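Local coordinates for D-alanyl-D-alanine carboxypeptidase (Mycobacterium tuberculosis H37Rv, PDB 4RYE), which shows D,D-carboxypeptidase activity on pentapeptides and probably trims the D-alanine end of peptidoglycan stem peptides in mycobacterial cell wall biogenesis, at residues A129-P141 with G151-A164. Residues are numbered along the deposited sequence; the frame is centred on the assembly and turned at random.
Sequences ATLGATSTHATTP and GASTAHDLVVIFRA
The buried carboxylate of D157, in the first turn of helix 155-166, binds S135 and T136 through OD2 and so fixes their loop against the helix. The backbone N of S135 meets the syn lone pair of OD2 at 2.8 Å, in a bent bond (135° at the hydrogen), while OG1 of T136 donates to the anti lone pair. With chi1 at -62°, that hydroxyl lies beside its own backbone N and faces the helix, where it also accepts from S153 OG at 2.9 Å, so a chain of hydroxyls ends on the acid. The other oxygen, OD1, is held nearly along its C-O axis by ND1 of H156, in the imidazole plane, and T154, at the N-cap, accepts the N-H of D157 with its OG1. Gripped through both oxygens, the carboxylate can hardly rotate and probably stays ionised.

Next to this polar cluster the packing is close and apolar: the A133 methyl meets I161 CD1 at 4.1 Å, and both branches of L131 touch A164 CB at 3.8 Å. I161 and L131 continue onto L55 of helix 50-60. Further along, H137 and A152 form a single antiparallel hydrogen-bonded pair, H137 N to A152 O and A152 N to H137 O, both 2.9 Å. The looser margin is watery, a solvent molecule linking S135 OG to D157 OD1, and the exposed H137 side chain touches N125 of helix 117-130.

A Schellman motif at G132 and the T154 N-cap thus frame the connection from helix 117-130 to helix 155-166, which packs on strand 228-237 and helix 50-60 in the penicillin-binding, serine beta-lactamase-like fold.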
loop_
_atom_site.group_PDB
_atom_site.type_symbol
_atom_site.label_atom_id
_atom_site.label_comp_id
_atom_site.label_asym_id
_atom_site.label_seq_id
_atom_site.Cartn_x
_atom_site.Cartn_y
_atom_site.Cartn_z
ATOM N N ALA A 129 -12.965 -7.688 -4.979
ATOM C CA ALA A 129 -14.034 -7.873 -5.965
ATOM C C ALA A 129 -15.063 -6.736 -5.964
ATOM O O ALA A 129 -15.523 -6.321 -7.034
ATOM C CB ALA A 129 -14.731 -9.221 -5.769
ATOM N N THR A 130 -15.448 -6.242 -4.786
ATOM C CA THR A 130 -16.431 -5.151 -4.743
ATOM C C THR A 130 -15.869 -3.889 -5.388
ATOM O O THR A 130 -16.625 -3.051 -5.866
ATOM C CB THR A 130 -16.919 -4.807 -3.329
ATOM O OG1 THR A 130 -15.832 -4.284 -2.556
ATOM C CG2 THR A 130 -17.492 -6.025 -2.635
ATOM N N LEU A 131 -14.545 -3.769 -5.410
ATOM C CA LEU A 131 -13.880 -2.602 -5.992
ATOM C C LEU A 131 -13.592 -2.748 -7.480
ATOM O O LEU A 131 -13.118 -1.803 -8.124
ATOM C CB LEU A 131 -12.572 -2.331 -5.261
ATOM C CG LEU A 131 -12.709 -1.954 -3.790
ATOM C CD1 LEU A 131 -11.336 -1.759 -3.171
ATOM C CD2 LEU A 131 -13.538 -0.677 -3.661
ATOM N N GLY A 132 -13.865 -3.926 -8.029
ATOM C CA GLY A 132 -13.573 -4.173 -9.430
ATOM C C GLY A 132 -12.108 -4.500 -9.651
ATOM O O GLY A 132 -11.634 -4.532 -10.780
ATOM N N ALA A 133 -11.384 -4.761 -8.569
ATOM C CA ALA A 133 -9.994 -5.187 -8.681
ATOM C C ALA A 133 -9.939 -6.703 -8.887
ATOM O O ALA A 133 -9.623 -7.460 -7.969
ATOM C CB ALA A 133 -9.213 -4.774 -7.431
ATOM N N THR A 134 -10.241 -7.150 -10.099
ATOM C CA THR A 134 -10.464 -8.572 -10.337
ATOM C C THR A 134 -9.196 -9.330 -10.738
ATOM O O THR A 134 -9.232 -10.529 -11.015
ATOM C CB THR A 134 -11.552 -8.759 -11.396
ATOM O OG1 THR A 134 -11.143 -8.106 -12.599
ATOM C CG2 THR A 134 -12.865 -8.130 -10.913
ATOM N N SER A 135 -8.069 -8.630 -10.763
ATOM C CA SER A 135 -6.796 -9.302 -10.976
ATOM C C SER A 135 -6.043 -9.433 -9.667
ATOM O O SER A 135 -4.861 -9.776 -9.648
ATOM C CB SER A 135 -5.956 -8.555 -12.008
ATOM O OG SER A 135 -6.669 -8.487 -13.227
ATOM N N THR A 136 -6.737 -9.169 -8.567
ATOM C CA THR A 136 -6.090 -9.217 -7.264
ATOM C C THR A 136 -6.505 -10.439 -6.458
ATOM O O THR A 136 -7.683 -10.734 -6.319
ATOM C CB THR A 136 -6.377 -7.944 -6.479
ATOM O OG1 THR A 136 -5.826 -6.843 -7.208
ATOM C CG2 THR A 136 -5.721 -7.996 -5.106
ATOM N N HIS A 137 -5.520 -11.142 -5.917
ATOM C CA HIS A 137 -5.795 -12.303 -5.087
ATOM C C HIS A 137 -4.815 -12.311 -3.931
ATOM O O HIS A 137 -3.609 -12.460 -4.133
ATOM C CB HIS A 137 -5.636 -13.587 -5.907
ATOM C CG HIS A 137 -5.882 -14.838 -5.121
ATOM N ND1 HIS A 137 -7.129 -15.182 -4.641
ATOM C CD2 HIS A 137 -5.041 -15.820 -4.718
ATOM C CE1 HIS A 137 -7.046 -16.327 -3.983
ATOM N NE2 HIS A 137 -5.792 -16.735 -4.014
ATOM N N ALA A 138 -5.331 -12.127 -2.719
ATOM C CA ALA A 138 -4.502 -12.203 -1.518
ATOM C C ALA A 138 -4.382 -13.653 -1.090
ATOM O O ALA A 138 -5.314 -14.436 -1.277
ATOM C CB ALA A 138 -5.117 -11.389 -0.407
ATOM N N THR A 139 -3.232 -14.009 -0.519
ATOM C CA THR A 139 -3.029 -15.329 0.060
ATOM C C THR A 139 -2.692 -15.221 1.544
ATOM O O THR A 139 -2.821 -16.197 2.279
ATOM C CB THR A 139 -1.894 -16.106 -0.627
ATOM O OG1 THR A 139 -0.675 -15.362 -0.517
ATOM C CG2 THR A 139 -2.215 -16.368 -2.102
ATOM N N THR A 140 -2.232 -14.044 1.971
ATOM C CA THR A 140 -1.981 -13.765 3.392
ATOM C C THR A 140 -2.419 -12.339 3.718
ATOM O O THR A 140 -2.484 -11.492 2.829
ATOM C CB THR A 140 -0.484 -13.865 3.764
ATOM O OG1 THR A 140 0.255 -12.872 3.039
ATOM C CG2 THR A 140 0.074 -15.260 3.475
ATOM N N PRO A 141 -2.708 -12.061 4.996
ATOM C CA PRO A 141 -3.045 -10.682 5.375
ATOM C C PRO A 141 -1.866 -9.724 5.226
ATOM O O PRO A 141 -2.084 -8.532 5.007
ATOM C CB PRO A 141 -3.417 -10.809 6.857
ATOM C CG PRO A 141 -3.874 -12.248 7.015
ATOM C CD PRO A 141 -2.989 -13.027 6.079
ATOM N N GLY A 151 0.481 -14.702 -4.047
ATOM C CA GLY A 151 -0.623 -13.788 -4.291
ATOM C C GLY A 151 -0.349 -12.967 -5.538
ATOM O O GLY A 151 0.692 -13.135 -6.198
ATOM N N ALA A 152 -1.270 -12.065 -5.860
ATOM C CA ALA A 152 -1.182 -11.326 -7.104
ATOM C C ALA A 152 -1.924 -10.017 -7.017
ATOM O O ALA A 152 -2.958 -9.920 -6.361
ATOM C CB ALA A 152 -1.751 -12.154 -8.250
ATOM N N SER A 153 -1.388 -9.009 -7.698
ATOM C CA SER A 153 -2.163 -7.811 -8.016
ATOM C C SER A 153 -1.576 -7.194 -9.279
ATOM O O SER A 153 -0.649 -7.748 -9.873
ATOM C CB SER A 153 -2.161 -6.810 -6.850
ATOM O OG SER A 153 -3.159 -5.806 -7.063
ATOM N N THR A 154 -2.114 -6.055 -9.698
ATOM C CA THR A 154 -1.592 -5.362 -10.871
ATOM C C THR A 154 -1.442 -3.911 -10.470
ATOM O O THR A 154 -2.043 -3.482 -9.475
ATOM C CB THR A 154 -2.539 -5.468 -12.084
ATOM O OG1 THR A 154 -3.789 -4.830 -11.779
ATOM C CG2 THR A 154 -2.790 -6.944 -12.457
ATOM N N ALA A 155 -0.637 -3.158 -11.214
ATOM C CA ALA A 155 -0.494 -1.728 -10.950
ATOM C C ALA A 155 -1.866 -1.051 -10.982
ATOM O O ALA A 155 -2.196 -0.233 -10.121
ATOM C CB ALA A 155 0.458 -1.088 -11.966
ATOM N N HIS A 156 -2.673 -1.420 -11.972
ATOM C CA HIS A 156 -4.046 -0.935 -12.071
ATOM C C HIS A 156 -4.866 -1.259 -10.821
ATOM O O HIS A 156 -5.471 -0.363 -10.219
ATOM C CB HIS A 156 -4.723 -1.509 -13.325
ATOM C CG HIS A 156 -6.199 -1.284 -13.368
ATOM N ND1 HIS A 156 -7.100 -2.094 -12.700
ATOM C CD2 HIS A 156 -6.941 -0.341 -13.999
ATOM C CE1 HIS A 156 -8.328 -1.659 -12.922
ATOM N NE2 HIS A 156 -8.260 -0.601 -13.708
ATOM N N ASP A 157 -4.906 -2.529 -10.419
ATOM C CA ASP A 157 -5.668 -2.871 -9.216
ATOM C C ASP A 157 -5.144 -2.185 -7.953
ATOM O O ASP A 157 -5.927 -1.814 -7.079
ATOM C CB ASP A 157 -5.705 -4.386 -8.980
ATOM C CG ASP A 157 -6.647 -5.101 -9.922
ATOM O OD1 ASP A 157 -7.094 -4.474 -10.907
ATOM O OD2 ASP A 157 -6.931 -6.303 -9.686
ATOM N N LEU A 158 -3.824 -2.038 -7.836
ATOM C CA LEU A 158 -3.269 -1.381 -6.655
ATOM C C LEU A 158 -3.778 0.061 -6.505
ATOM O O LEU A 158 -4.132 0.476 -5.405
ATOM C CB LEU A 158 -1.727 -1.435 -6.639
ATOM C CG LEU A 158 -1.103 -2.806 -6.361
ATOM C CD1 LEU A 158 0.432 -2.705 -6.347
ATOM C CD2 LEU A 158 -1.611 -3.362 -5.037
ATOM N N VAL A 159 -3.824 0.822 -7.594
ATOM C CA VAL A 159 -4.310 2.205 -7.490
ATOM C C VAL A 159 -5.818 2.247 -7.276
ATOM O O VAL A 159 -6.330 3.159 -6.642
ATOM C CB VAL A 159 -3.869 3.127 -8.669
ATOM C CG1 VAL A 159 -2.349 3.192 -8.754
ATOM C CG2 VAL A 159 -4.467 2.697 -10.013
ATOM N N VAL A 160 -6.525 1.253 -7.800
ATOM C CA VAL A 160 -7.955 1.145 -7.553
ATOM C C VAL A 160 -8.185 0.909 -6.067
ATOM O O VAL A 160 -9.066 1.521 -5.439
ATOM C CB VAL A 160 -8.573 0.010 -8.402
ATOM C CG1 VAL A 160 -9.995 -0.322 -7.928
ATOM C CG2 VAL A 160 -8.569 0.411 -9.893
ATOM N N ILE A 161 -7.383 0.032 -5.486
ATOM C CA ILE A 161 -7.517 -0.264 -4.058
ATOM C C ILE A 161 -7.092 0.942 -3.219
ATOM O O ILE A 161 -7.768 1.307 -2.251
ATOM C CB ILE A 161 -6.693 -1.524 -3.683
ATOM C CG1 ILE A 161 -7.411 -2.777 -4.199
ATOM C CG2 ILE A 161 -6.479 -1.622 -2.173
ATOM C CD1 ILE A 161 -6.507 -3.995 -4.411
ATOM N N PHE A 162 -5.990 1.581 -3.599
ATOM C CA PHE A 162 -5.518 2.743 -2.853
ATOM C C PHE A 162 -6.480 3.930 -2.918
ATOM O O PHE A 162 -6.600 4.716 -1.973
ATOM C CB PHE A 162 -4.149 3.184 -3.353
ATOM C CG PHE A 162 -3.370 3.953 -2.329
ATOM C CD1 PHE A 162 -2.715 3.290 -1.308
ATOM C CD2 PHE A 162 -3.295 5.336 -2.382
ATOM C CE1 PHE A 162 -1.989 3.993 -0.350
ATOM C CE2 PHE A 162 -2.574 6.052 -1.427
ATOM C CZ PHE A 162 -1.921 5.375 -0.408
ATOM N N ARG A 163 -7.127 4.080 -4.057
ATOM C CA ARG A 163 -8.103 5.141 -4.260
ATOM C C ARG A 163 -9.279 4.968 -3.300
ATOM O O ARG A 163 -9.780 5.940 -2.720
ATOM C CB ARG A 163 -8.577 5.097 -5.714
ATOM C CG ARG A 163 -9.492 6.207 -6.119
ATOM C CD ARG A 163 -9.649 6.202 -7.633
ATOM N NE ARG A 163 -10.546 7.260 -8.068
ATOM C CZ ARG A 163 -11.452 7.118 -9.024
ATOM N NH1 ARG A 163 -11.585 5.949 -9.650
ATOM N NH2 ARG A 163 -12.230 8.142 -9.340
ATOM N N ALA A 164 -9.709 3.724 -3.120
ATOM C CA ALA A 164 -10.786 3.428 -2.177
ATOM C C ALA A 164 -10.335 3.724 -0.751
ATOM O O ALA A 164 -11.105 4.249 0.062
ATOM C CB ALA A 164 -11.239 1.965 -2.309
HETATM O O HOH W 1 -8.020 -5.817 -12.892
#